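Local atomic coordinates of thermotoga maritima TmcAL (Thermotoga maritima, PDB entry 5Y0T), a protein that belongs to the HIGH nucleotidyl transferase family of the HUP clan, pairing a nucleotide-binding alpha/beta domain with extensive helical regions. Residues E224-D227 and S233-I236; S259-K264 and R312-S317; V285-T290 and R294-C299. All coordinates share one frame; numbering follows the deposited sequence.

Contact 1 of 3, residues E224-D227 and S233-I236; sequences EVRD and SFEI
Arg226 lays the aliphatic part of its side chain over one face of the Phe234 ring, joining helix 222-228 to helix 231-242. Its CB sits almost centrally above the ring, 3.8 Å from the centroid of Phe234 and 10° off the ring normal, a CH-pi contact. With CG anti to the backbone N (chi1 -179°), the chain runs on across the same ring: CG lies near Phe234 CD2 and CE2, and CD makes the closest approach, 3.5 Å to Phe234 CE2. There the chain bends at chi3, and the guanidinium, its plane 47° from that of the ring, meets the ring obliquely. The charged end turns back along its own helix, where NH2 forms a salt bridge with Glu223. Val225 approaches from another direction, setting CG1 against the ring edge, 4.0 Å from Phe234 CE1. The ring is thus held by a methyl group at its rim and methylenes over its face, while the arginine reaches solvent. The two successive helices pack onto two neighbours: Val225 leans on Leu216 and Met217 of helix 210-218, and Ser233 and Ile236 rest on helix 52-61.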
ATOM      1  N   GLU A 224      25.915 -14.541 -21.754  1.00 32.20           N
ATOM      2  CA  GLU A 224      26.048 -15.521 -20.687  1.00 32.10           C
ATOM      3  C   GLU A 224      24.678 -16.033 -20.269  1.00 31.91           C
ATOM      4  O   GLU A 224      24.525 -17.205 -19.916  1.00 28.65           O
ATOM      5  CB  GLU A 224      26.794 -14.911 -19.504  1.00 35.53           C
ATOM      6  CG  GLU A 224      28.254 -14.678 -19.833  1.00 45.59           C
ATOM      7  CD  GLU A 224      28.901 -13.660 -18.933  1.00 46.42           C
ATOM      8  OE1 GLU A 224      29.489 -14.066 -17.911  1.00 43.89           O
ATOM      9  OE2 GLU A 224      28.822 -12.458 -19.254  1.00 47.88           O
ATOM     10  N   VAL A 225      23.675 -15.162 -20.331  1.00 31.83           N
ATOM     11  CA  VAL A 225      22.303 -15.579 -20.064  1.00 27.31           C
ATOM     12  C   VAL A 225      21.875 -16.607 -21.109  1.00 32.90           C
ATOM     13  O   VAL A 225      21.338 -17.666 -20.771  1.00 32.21           O
ATOM     14  CB  VAL A 225      21.314 -14.393 -20.064  1.00 25.09           C
ATOM     15  CG1 VAL A 225      19.860 -14.899 -19.956  1.00 21.93           C
ATOM     16  CG2 VAL A 225      21.610 -13.441 -18.913  1.00 22.97           C
ATOM     17  N   ARG A 226      22.133 -16.298 -22.374  1.00 33.17           N
ATOM     18  CA  ARG A 226      21.812 -17.216 -23.457  1.00 31.85           C
ATOM     19  C   ARG A 226      22.514 -18.562 -23.266  1.00 33.24           C
ATOM     20  O   ARG A 226      21.911 -19.611 -23.488  1.00 32.67           O
ATOM     21  CB  ARG A 226      22.188 -16.611 -24.816  1.00 33.60           C
ATOM     22  CG  ARG A 226      21.843 -17.520 -25.999  1.00 40.25           C
ATOM     23  CD  ARG A 226      21.536 -16.735 -27.277  1.00 53.32           C
ATOM     24  NE  ARG A 226      22.662 -15.926 -27.730  1.00 65.51           N
ATOM     25  CZ  ARG A 226      23.504 -16.284 -28.694  1.00 81.93           C
ATOM     26  NH1 ARG A 226      23.349 -17.445 -29.318  1.00 89.30           N
ATOM     27  NH2 ARG A 226      24.502 -15.483 -29.041  1.00 85.36           N
ATOM     28  N   ASP A 227      23.779 -18.535 -22.843  1.00 29.60           N
ATOM     29  CA  ASP A 227      24.522 -19.775 -22.580  1.00 32.55           C
ATOM     30  C   ASP A 227      23.938 -20.628 -21.445  1.00 36.02           C
ATOM     31  O   ASP A 227      24.237 -21.822 -21.342  1.00 36.14           O
ATOM     32  CB  ASP A 227      25.981 -19.472 -22.250  1.00 37.30           C
ATOM     33  CG  ASP A 227      26.736 -18.897 -23.420  1.00 46.41           C
ATOM     34  OD1 ASP A 227      26.300 -19.106 -24.575  1.00 45.05           O
ATOM     35  OD2 ASP A 227      27.769 -18.236 -23.179  1.00 55.10           O
ATOM     36  N   SER A 233      13.575 -21.033 -24.075  1.00 25.67           N
ATOM     37  CA  SER A 233      13.436 -20.259 -22.849  1.00 22.76           C
ATOM     38  C   SER A 233      13.993 -18.859 -23.072  1.00 22.89           C
ATOM     39  O   SER A 233      13.362 -17.867 -22.727  1.00 20.68           O
ATOM     40  CB  SER A 233      14.158 -20.949 -21.684  1.00 24.78           C
ATOM     41  OG  SER A 233      14.116 -20.142 -20.527  1.00 21.34           O
ATOM     42  N   PHE A 234      15.183 -18.790 -23.665  1.00 24.50           N
ATOM     43  CA  PHE A 234      15.800 -17.505 -23.973  1.00 26.97           C
ATOM     44  C   PHE A 234      14.929 -16.693 -24.936  1.00 25.85           C
ATOM     45  O   PHE A 234      14.799 -15.478 -24.797  1.00 27.08           O
ATOM     46  CB  PHE A 234      17.195 -17.706 -24.579  1.00 24.51           C
ATOM     47  CG  PHE A 234      17.951 -16.418 -24.779  1.00 32.28           C
ATOM     48  CD1 PHE A 234      18.435 -15.708 -23.686  1.00 25.98           C
ATOM     49  CD2 PHE A 234      18.150 -15.898 -26.049  1.00 31.62           C
ATOM     50  CE1 PHE A 234      19.124 -14.516 -23.857  1.00 32.51           C
ATOM     51  CE2 PHE A 234      18.833 -14.697 -26.226  1.00 30.67           C
ATOM     52  CZ  PHE A 234      19.321 -14.009 -25.130  1.00 28.34           C
ATOM     53  N   GLU A 235      14.348 -17.377 -25.922  1.00 23.99           N
ATOM     54  CA  GLU A 235      13.516 -16.719 -26.927  1.00 28.43           C
ATOM     55  C   GLU A 235      12.315 -16.045 -26.269  1.00 24.70           C
ATOM     56  O   GLU A 235      12.004 -14.896 -26.562  1.00 24.29           O
ATOM     57  CB  GLU A 235      13.048 -17.726 -27.984  1.00 39.17           C
ATOM     58  CG  GLU A 235      12.663 -17.098 -29.308  1.00 55.36           C
ATOM     59  CD  GLU A 235      13.847 -16.431 -29.996  1.00 68.75           C
ATOM     60  OE1 GLU A 235      14.986 -16.935 -29.857  1.00 72.83           O
ATOM     61  OE2 GLU A 235      13.635 -15.399 -30.671  1.00 71.37           O
ATOM     62  N   ILE A 236      11.661 -16.748 -25.352  1.00 18.14           N
ATOM     63  CA  ILE A 236      10.493 -16.190 -24.684  1.00 18.13           C
ATOM     64  C   ILE A 236      10.905 -15.046 -23.739  1.00 26.18           C
ATOM     65  O   ILE A 236      10.201 -14.033 -23.613  1.00 25.47           O
ATOM     66  CB  ILE A 236       9.728 -17.273 -23.892  1.00 23.54           C
ATOM     67  CG1 ILE A 236       9.126 -18.335 -24.824  1.00 33.58           C
ATOM     68  CG2 ILE A 236       8.644 -16.641 -23.024  1.00 18.55           C
ATOM     69  CD1 ILE A 236       7.996 -17.869 -25.662  1.00 43.62           C
TER

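Contact 2 of 3, residues S259-K264 and R312-S317; sequences SFFRLK and RLALFS
Phe261 drives the far end of its ring against helix 307-318, between Ala314 and Ser317, which lie on the same side of that helix one turn apart. CZ of Phe261 lies 3.6 Å from Ala314 CB, with the methyl group near the plane of the ring at its edge. A second rim atom, Phe261 CE1, comes to 3.8 Å from Ser317 CB, at an oblique angle to the ring. The small side chains of Ala314 and Ser317 let the aromatic edge come close to the helix backbone, and this is the more closely packed part of the contact. Ser317 keeps its hydroxyl out of the aromatic contact: chi1 of -60° turns OG back along the helix, where it donates to Leu313 O at 2.7 Å. That carbonyl also accepts from Ser317 N, and the two donors reach it from opposite faces of its plane. The contact joins helices 254-261 and 307-318, far apart in sequence, in the helical part of the protein; a type I beta turn spans Phe261 to Lys264, and the Phe283 ring meets that of Phe261 with planes about 55° apart. The slighter part lies at Phe260, which buries less surface and meets helix 307-318 mainly through Ser317 O, 3.6 Å from Phe260 CE1 in an oblique approach. Phe260 is buried, and packs on Phe260 of the second subunit. Beyond it the turn also belongs to the dimer interface: Arg262 donates to the carbonyls of Asn396 and Arg408 of the second subunit, and Leu263 packs on its Val318.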
ATOM      1  N   SER A 259       7.391   1.949   1.345  1.00 23.93           N
ATOM      2  CA  SER A 259       6.395   2.994   1.563  1.00 22.23           C
ATOM      3  C   SER A 259       5.128   2.414   2.198  1.00 23.95           C
ATOM      4  O   SER A 259       4.530   3.006   3.092  1.00 22.89           O
ATOM      5  CB  SER A 259       6.052   3.698   0.241  1.00 19.63           C
ATOM      6  OG  SER A 259       7.163   4.423  -0.261  1.00 27.14           O
ATOM      7  N   PHE A 260       4.732   1.244   1.729  1.00 21.82           N
ATOM      8  CA  PHE A 260       3.560   0.558   2.260  1.00 24.03           C
ATOM      9  C   PHE A 260       3.752   0.245   3.767  1.00 24.88           C
ATOM     10  O   PHE A 260       2.848   0.464   4.573  1.00 23.18           O
ATOM     11  CB  PHE A 260       3.303  -0.709   1.422  1.00 23.15           C
ATOM     12  CG  PHE A 260       2.116  -1.522   1.870  1.00 25.33           C
ATOM     13  CD1 PHE A 260       2.255  -2.481   2.867  1.00 22.38           C
ATOM     14  CD2 PHE A 260       0.874  -1.353   1.276  1.00 25.49           C
ATOM     15  CE1 PHE A 260       1.169  -3.234   3.286  1.00 25.23           C
ATOM     16  CE2 PHE A 260      -0.225  -2.113   1.694  1.00 25.42           C
ATOM     17  CZ  PHE A 260      -0.069  -3.052   2.703  1.00 23.97           C
ATOM     18  N   PHE A 261       4.944  -0.197   4.163  1.00 24.40           N
ATOM     19  CA  PHE A 261       5.183  -0.520   5.579  1.00 22.82           C
ATOM     20  C   PHE A 261       5.123   0.717   6.472  1.00 29.47           C
ATOM     21  O   PHE A 261       4.816   0.605   7.651  1.00 29.09           O
ATOM     22  CB  PHE A 261       6.527  -1.237   5.775  1.00 23.41           C
ATOM     23  CG  PHE A 261       6.652  -2.499   4.971  1.00 26.01           C
ATOM     24  CD1 PHE A 261       5.520  -3.203   4.599  1.00 30.77           C
ATOM     25  CD2 PHE A 261       7.889  -2.953   4.552  1.00 28.84           C
ATOM     26  CE1 PHE A 261       5.611  -4.355   3.831  1.00 31.36           C
ATOM     27  CE2 PHE A 261       7.990  -4.098   3.779  1.00 24.59           C
ATOM     28  CZ  PHE A 261       6.853  -4.804   3.417  1.00 29.91           C
ATOM     29  N   ARG A 262       5.388   1.897   5.917  1.00 28.83           N
ATOM     30  CA  ARG A 262       5.273   3.127   6.702  1.00 24.80           C
ATOM     31  C   ARG A 262       3.826   3.530   6.943  1.00 26.80           C
ATOM     32  O   ARG A 262       3.547   4.471   7.690  1.00 32.11           O
ATOM     33  CB  ARG A 262       6.001   4.286   6.016  1.00 36.21           C
ATOM     34  CG  ARG A 262       7.503   4.134   5.958  1.00 36.65           C
ATOM     35  CD  ARG A 262       8.160   5.395   5.426  1.00 29.28           C
ATOM     36  NE  ARG A 262       9.611   5.302   5.522  1.00 28.39           N
ATOM     37  CZ  ARG A 262      10.450   6.299   5.279  1.00 33.19           C
ATOM     38  NH1 ARG A 262       9.987   7.493   4.934  1.00 27.20           N
ATOM     39  NH2 ARG A 262      11.761   6.104   5.408  1.00 31.03           N
ATOM     40  N   LEU A 263       2.906   2.831   6.296  1.00 25.49           N
ATOM     41  CA  LEU A 263       1.489   3.100   6.461  1.00 27.50           C
ATOM     42  C   LEU A 263       0.900   2.238   7.579  1.00 34.53           C
ATOM     43  O   LEU A 263      -0.239   2.451   8.002  1.00 31.72           O
ATOM     44  CB  LEU A 263       0.748   2.838   5.135  1.00 22.61           C
ATOM     45  CG  LEU A 263       1.177   3.719   3.946  1.00 20.05           C
ATOM     46  CD1 LEU A 263       0.450   3.319   2.638  1.00 21.52           C
ATOM     47  CD2 LEU A 263       0.949   5.196   4.277  1.00 25.43           C
ATOM     48  N   LYS A 264       1.687   1.278   8.063  1.00 28.07           N
ATOM     49  CA  LYS A 264       1.172   0.246   8.959  1.00 26.14           C
ATOM     50  C   LYS A 264       1.803   0.295  10.330  1.00 32.33           C
ATOM     51  O   LYS A 264       2.982   0.618  10.457  1.00 27.42           O
ATOM     52  CB  LYS A 264       1.400  -1.149   8.355  1.00 23.42           C
ATOM     53  CG  LYS A 264       0.754  -1.345   6.994  1.00 28.61           C
ATOM     54  CD  LYS A 264      -0.746  -1.164   7.074  1.00 34.43           C
ATOM     55  CE  LYS A 264      -1.402  -1.443   5.728  1.00 46.97           C
ATOM     56  NZ  LYS A 264      -2.861  -1.706   5.891  1.00 49.87           N
ATOM     57  N   ARG A 312       9.821 -12.982   2.298  1.00 26.58           N
ATOM     58  CA  ARG A 312       8.501 -13.627   2.322  1.00 28.58           C
ATOM     59  C   ARG A 312       7.549 -12.812   3.198  1.00 29.35           C
ATOM     60  O   ARG A 312       6.413 -12.561   2.811  1.00 27.93           O
ATOM     61  CB  ARG A 312       8.568 -15.074   2.839  1.00 29.18           C
ATOM     62  CG  ARG A 312       8.984 -16.122   1.804  1.00 31.84           C
ATOM     63  CD  ARG A 312       8.867 -17.575   2.349  1.00 21.89           C
ATOM     64  NE  ARG A 312       9.822 -17.864   3.404  1.00 28.23           N
ATOM     65  CZ  ARG A 312      11.008 -18.415   3.198  1.00 28.42           C
ATOM     66  NH1 ARG A 312      11.383 -18.731   1.965  1.00 27.44           N
ATOM     67  NH2 ARG A 312      11.818 -18.645   4.219  1.00 37.56           N
ATOM     68  N   LEU A 313       8.016 -12.393   4.374  1.00 26.63           N
ATOM     69  CA  LEU A 313       7.161 -11.603   5.264  1.00 27.58           C
ATOM     70  C   LEU A 313       6.719 -10.274   4.635  1.00 26.21           C
ATOM     71  O   LEU A 313       5.618  -9.794   4.905  1.00 26.04           O
ATOM     72  CB  LEU A 313       7.869 -11.335   6.591  1.00 30.33           C
ATOM     73  CG  LEU A 313       7.975 -12.525   7.548  1.00 38.42           C
ATOM     74  CD1 LEU A 313       8.756 -12.141   8.806  1.00 32.95           C
ATOM     75  CD2 LEU A 313       6.601 -13.043   7.914  1.00 38.26           C
ATOM     76  N   ALA A 314       7.578  -9.669   3.820  1.00 24.35           N
ATOM     77  CA  ALA A 314       7.197  -8.449   3.105  1.00 25.52           C
ATOM     78  C   ALA A 314       6.066  -8.714   2.102  1.00 24.78           C
ATOM     79  O   ALA A 314       5.168  -7.905   1.962  1.00 22.08           O
ATOM     80  CB  ALA A 314       8.393  -7.844   2.395  1.00 26.92           C
ATOM     81  N   LEU A 315       6.104  -9.853   1.412  1.00 20.50           N
ATOM     82  CA  LEU A 315       5.034 -10.191   0.468  1.00 19.07           C
ATOM     83  C   LEU A 315       3.742 -10.507   1.209  1.00 19.22           C
ATOM     84  O   LEU A 315       2.672 -10.049   0.817  1.00 21.21           O
ATOM     85  CB  LEU A 315       5.427 -11.381  -0.417  1.00 20.60           C
ATOM     86  CG  LEU A 315       6.567 -11.148  -1.406  1.00 25.18           C
ATOM     87  CD1 LEU A 315       6.698 -12.355  -2.342  1.00 21.87           C
ATOM     88  CD2 LEU A 315       6.323  -9.887  -2.202  1.00 22.10           C
ATOM     89  N   PHE A 316       3.850 -11.267   2.294  1.00 19.50           N
ATOM     90  CA  PHE A 316       2.678 -11.555   3.125  1.00 24.06           C
ATOM     91  C   PHE A 316       2.053 -10.270   3.656  1.00 23.10           C
ATOM     92  O   PHE A 316       0.824 -10.145   3.731  1.00 22.51           O
ATOM     93  CB  PHE A 316       3.033 -12.459   4.300  1.00 26.70           C
ATOM     94  CG  PHE A 316       3.406 -13.858   3.900  1.00 36.89           C
ATOM     95  CD1 PHE A 316       2.987 -14.378   2.686  1.00 32.87           C
ATOM     96  CD2 PHE A 316       4.180 -14.653   4.746  1.00 45.69           C
ATOM     97  CE1 PHE A 316       3.325 -15.679   2.320  1.00 42.76           C
ATOM     98  CE2 PHE A 316       4.531 -15.949   4.384  1.00 49.24           C
ATOM     99  CZ  PHE A 316       4.102 -16.462   3.170  1.00 45.59           C
ATOM    100  N   SER A 317       2.895  -9.311   4.021  1.00 26.52           N
ATOM    101  CA  SER A 317       2.378  -8.040   4.516  1.00 21.39           C
ATOM    102  C   SER A 317       1.661  -7.236   3.430  1.00 24.40           C
ATOM    103  O   SER A 317       0.550  -6.748   3.631  1.00 25.60           O
ATOM    104  CB  SER A 317       3.509  -7.203   5.119  1.00 25.16           C
ATOM    105  OG  SER A 317       4.116  -7.895   6.189  1.00 24.97           O
TER

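Contact 3 of 3, residues V285-T290 and R294-C299; sequences VCARQT and RDFLEC
Cys286 and Cys299 point at each other across a pair of short helices and close a disulfide, SG to SG 2.1 Å with chi3 of -71°. Both CB atoms are directed toward the opposite helix, so the two CB-SG bonds converge between the backbones. Deeper in the contact, the ring of Phe296 presents its edge to helix 279-289. Its CD2 stands 3.8 Å from Cys286 CB, and its CE2 is 3.6 Å from Ala287 N, with that nitrogen and Cys286 O both in the plane of the ring. The ring therefore slots against the backbone of the helix edge first, while the ring of Phe283 meets it edge-to-face and that of Phe261 meets it as well.

Thr290, the first residue to leave helical geometry after helix 279-289, packs against the start of helix 293-300, at Asp295 and Phe296. Its chi1 of 63° places OG1 between the backbone N and the carbonyl carbon, from where it donates to Cys286 O at 2.7 Å and also lies against Phe296 CA and CB. The other branch, CG2, faces the second helix, 3.7 Å from Asp295 O and 3.8 Å from Cys299 CB. The helix axes approach to 8.9 Å and run roughly antiparallel, at 143°, as expected of a helical hairpin with a short connection.

Chemically, a covalent cross-link is joined here to apolar and van der Waals contacts. The threonine hydroxyl is satisfied within its own segment, and the disulfide ties together two helices already adjacent in sequence, which probably limits how far this hairpin can open.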
ATOM      1  N   VAL A 285      10.028  -0.441  12.877  1.00 31.57           N
ATOM      2  CA  VAL A 285      11.139   0.481  13.088  1.00 32.15           C
ATOM      3  C   VAL A 285      11.984   0.639  11.824  1.00 27.68           C
ATOM      4  O   VAL A 285      12.286   1.756  11.421  1.00 33.49           O
ATOM      5  CB  VAL A 285      12.037   0.019  14.259  1.00 36.83           C
ATOM      6  CG1 VAL A 285      13.222   0.967  14.446  1.00 42.13           C
ATOM      7  CG2 VAL A 285      11.230  -0.064  15.548  1.00 42.59           C
ATOM      8  N   CYS A 286      12.350  -0.475  11.188  1.00 29.34           N
ATOM      9  CA  CYS A 286      13.221  -0.400  10.016  1.00 25.93           C
ATOM     10  C   CYS A 286      12.560   0.314   8.844  1.00 28.94           C
ATOM     11  O   CYS A 286      13.237   0.977   8.054  1.00 31.45           O
ATOM     12  CB  CYS A 286      13.671  -1.798   9.582  1.00 26.23           C
ATOM     13  SG  CYS A 286      14.833  -2.544  10.763  1.00 32.97           S
ATOM     14  N   ALA A 287      11.242   0.185   8.731  1.00 27.14           N
ATOM     15  CA  ALA A 287      10.515   0.860   7.652  1.00 26.79           C
ATOM     16  C   ALA A 287      10.641   2.377   7.780  1.00 26.47           C
ATOM     17  O   ALA A 287      10.736   3.096   6.786  1.00 29.98           O
ATOM     18  CB  ALA A 287       9.050   0.450   7.657  1.00 28.67           C
ATOM     19  N   ARG A 288      10.615   2.856   9.013  1.00 30.65           N
ATOM     20  CA  ARG A 288      10.698   4.289   9.275  1.00 33.17           C
ATOM     21  C   ARG A 288      12.128   4.832   9.292  1.00 31.03           C
ATOM     22  O   ARG A 288      12.351   6.022   9.042  1.00 33.59           O
ATOM     23  CB  ARG A 288       9.974   4.607  10.585  1.00 36.84           C
ATOM     24  CG  ARG A 288       8.459   4.515  10.425  1.00 31.23           C
ATOM     25  CD  ARG A 288       7.745   4.108  11.707  1.00 33.41           C
ATOM     26  NE  ARG A 288       6.302   4.039  11.485  1.00 33.99           N
ATOM     27  CZ  ARG A 288       5.677   3.042  10.857  1.00 34.37           C
ATOM     28  NH1 ARG A 288       6.362   2.004  10.388  1.00 34.75           N
ATOM     29  NH2 ARG A 288       4.357   3.082  10.696  1.00 33.16           N
ATOM     30  N   GLN A 289      13.096   3.978   9.613  1.00 30.78           N
ATOM     31  CA  GLN A 289      14.480   4.431   9.714  1.00 34.50           C
ATOM     32  C   GLN A 289      15.340   4.239   8.456  1.00 38.11           C
ATOM     33  O   GLN A 289      16.428   4.814   8.359  1.00 40.48           O
ATOM     34  CB  GLN A 289      15.143   3.742  10.902  1.00 34.48           C
ATOM     35  CG  GLN A 289      14.554   4.182  12.231  1.00 44.04           C
ATOM     36  CD  GLN A 289      14.537   5.703  12.397  1.00 51.05           C
ATOM     37  OE1 GLN A 289      15.516   6.391  12.086  1.00 53.06           O
ATOM     38  NE2 GLN A 289      13.421   6.230  12.891  1.00 45.33           N
ATOM     39  N   THR A 290      14.848   3.479   7.478  1.00 30.40           N
ATOM     40  CA  THR A 290      15.607   3.265   6.249  1.00 29.44           C
ATOM     41  C   THR A 290      14.920   3.928   5.056  1.00 32.78           C
ATOM     42  O   THR A 290      13.719   4.197   5.091  1.00 32.48           O
ATOM     43  CB  THR A 290      15.819   1.749   5.939  1.00 26.22           C
ATOM     44  OG1 THR A 290      14.554   1.107   5.721  1.00 29.70           O
ATOM     45  CG2 THR A 290      16.576   1.065   7.079  1.00 29.93           C
ATOM     46  N   ARG A 294      16.442  -2.186   0.029  1.00 30.24           N
ATOM     47  CA  ARG A 294      17.705  -2.884   0.252  1.00 34.72           C
ATOM     48  C   ARG A 294      18.195  -2.600   1.675  1.00 32.44           C
ATOM     49  O   ARG A 294      18.582  -3.514   2.398  1.00 30.54           O
ATOM     50  CB  ARG A 294      18.762  -2.462  -0.775  1.00 40.03           C
ATOM     51  CG  ARG A 294      20.023  -3.319  -0.739  1.00 51.14           C
ATOM     52  CD  ARG A 294      21.176  -2.699  -1.522  1.00 62.43           C
ATOM     53  NE  ARG A 294      21.690  -1.495  -0.872  1.00 77.25           N
ATOM     54  CZ  ARG A 294      22.558  -1.500   0.138  1.00 84.65           C
ATOM     55  NH1 ARG A 294      23.013  -2.649   0.627  1.00 83.60           N
ATOM     56  NH2 ARG A 294      22.968  -0.352   0.666  1.00 87.05           N
ATOM     57  N   ASP A 295      18.166  -1.334   2.077  1.00 30.44           N
ATOM     58  CA  ASP A 295      18.588  -0.981   3.433  1.00 30.94           C
ATOM     59  C   ASP A 295      17.605  -1.539   4.461  1.00 34.69           C
ATOM     60  O   ASP A 295      18.015  -1.971   5.543  1.00 36.91           O
ATOM     61  CB  ASP A 295      18.726   0.536   3.598  1.00 30.54           C
ATOM     62  CG  ASP A 295      19.905   1.108   2.822  1.00 37.31           C
ATOM     63  OD1 ASP A 295      20.751   0.319   2.345  1.00 36.29           O
ATOM     64  OD2 ASP A 295      19.989   2.348   2.692  1.00 39.35           O
ATOM     65  N   PHE A 296      16.313  -1.516   4.124  1.00 29.67           N
ATOM     66  CA  PHE A 296      15.281  -2.105   4.978  1.00 30.16           C
ATOM     67  C   PHE A 296      15.599  -3.558   5.322  1.00 30.65           C
ATOM     68  O   PHE A 296      15.564  -3.951   6.486  1.00 31.65           O
ATOM     69  CB  PHE A 296      13.911  -2.039   4.294  1.00 30.69           C
ATOM     70  CG  PHE A 296      12.818  -2.777   5.031  1.00 27.85           C
ATOM     71  CD1 PHE A 296      12.406  -4.038   4.613  1.00 24.55           C
ATOM     72  CD2 PHE A 296      12.183  -2.195   6.124  1.00 27.88           C
ATOM     73  CE1 PHE A 296      11.391  -4.710   5.278  1.00 23.95           C
ATOM     74  CE2 PHE A 296      11.153  -2.863   6.794  1.00 24.24           C
ATOM     75  CZ  PHE A 296      10.765  -4.128   6.373  1.00 22.65           C
ATOM     76  N   LEU A 297      15.885  -4.343   4.290  1.00 27.51           N
ATOM     77  CA  LEU A 297      16.166  -5.766   4.448  1.00 30.51           C
ATOM     78  C   LEU A 297      17.367  -5.988   5.367  1.00 33.69           C
ATOM     79  O   LEU A 297      17.325  -6.836   6.262  1.00 33.68           O
ATOM     80  CB  LEU A 297      16.398  -6.418   3.079  1.00 27.28           C
ATOM     81  CG  LEU A 297      15.148  -6.615   2.207  1.00 31.18           C
ATOM     82  CD1 LEU A 297      15.493  -7.261   0.855  1.00 32.12           C
ATOM     83  CD2 LEU A 297      14.109  -7.465   2.934  1.00 26.63           C
ATOM     84  N   GLU A 298      18.425  -5.211   5.159  1.00 30.50           N
ATOM     85  CA  GLU A 298      19.613  -5.302   6.005  1.00 36.97           C
ATOM     86  C   GLU A 298      19.312  -4.898   7.450  1.00 39.24           C
ATOM     87  O   GLU A 298      19.841  -5.487   8.386  1.00 33.09           O
ATOM     88  CB  GLU A 298      20.739  -4.434   5.440  1.00 40.26           C
ATOM     89  CG  GLU A 298      21.297  -4.926   4.112  1.00 41.47           C
ATOM     90  CD  GLU A 298      22.129  -6.200   4.257  1.00 52.18           C
ATOM     91  OE1 GLU A 298      22.580  -6.520   5.385  1.00 50.17           O
ATOM     92  OE2 GLU A 298      22.332  -6.883   3.232  1.00 60.33           O
ATOM     93  N   CYS A 299      18.459  -3.896   7.631  1.00 36.70           N
ATOM     94  CA  CYS A 299      18.085  -3.462   8.973  1.00 35.04           C
ATOM     95  C   CYS A 299      17.309  -4.544   9.729  1.00 29.65           C
ATOM     96  O   CYS A 299      17.555  -4.772  10.910  1.00 32.26           O
ATOM     97  CB  CYS A 299      17.258  -2.168   8.910  1.00 36.04           C
ATOM     98  SG  CYS A 299      16.633  -1.585  10.518  1.00 44.04           S
TER

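Overall arrangement
Contacts 2 and 3 are both buried and adjoin each other, their centres about 11 Å apart, whereas contact 1 is only partly buried and lies more than 30 Å from either, centre to centre. Contact 3 is nested within the chain loop that contact 2 closes, and Arg262 fastens them together by probable hydrogen bonds to Ala287 O and Thr290 O. Both also touch the second subunit, which does not reach contact 1. Contacts 1 and 3 each join successive helices, while contact 2 brings together helices distant in sequence. Their chemistry differs accordingly: an arginine chain over an aromatic face near solvent, an aromatic edge against small residues inside, and a disulfide beside a buried phenylalanine.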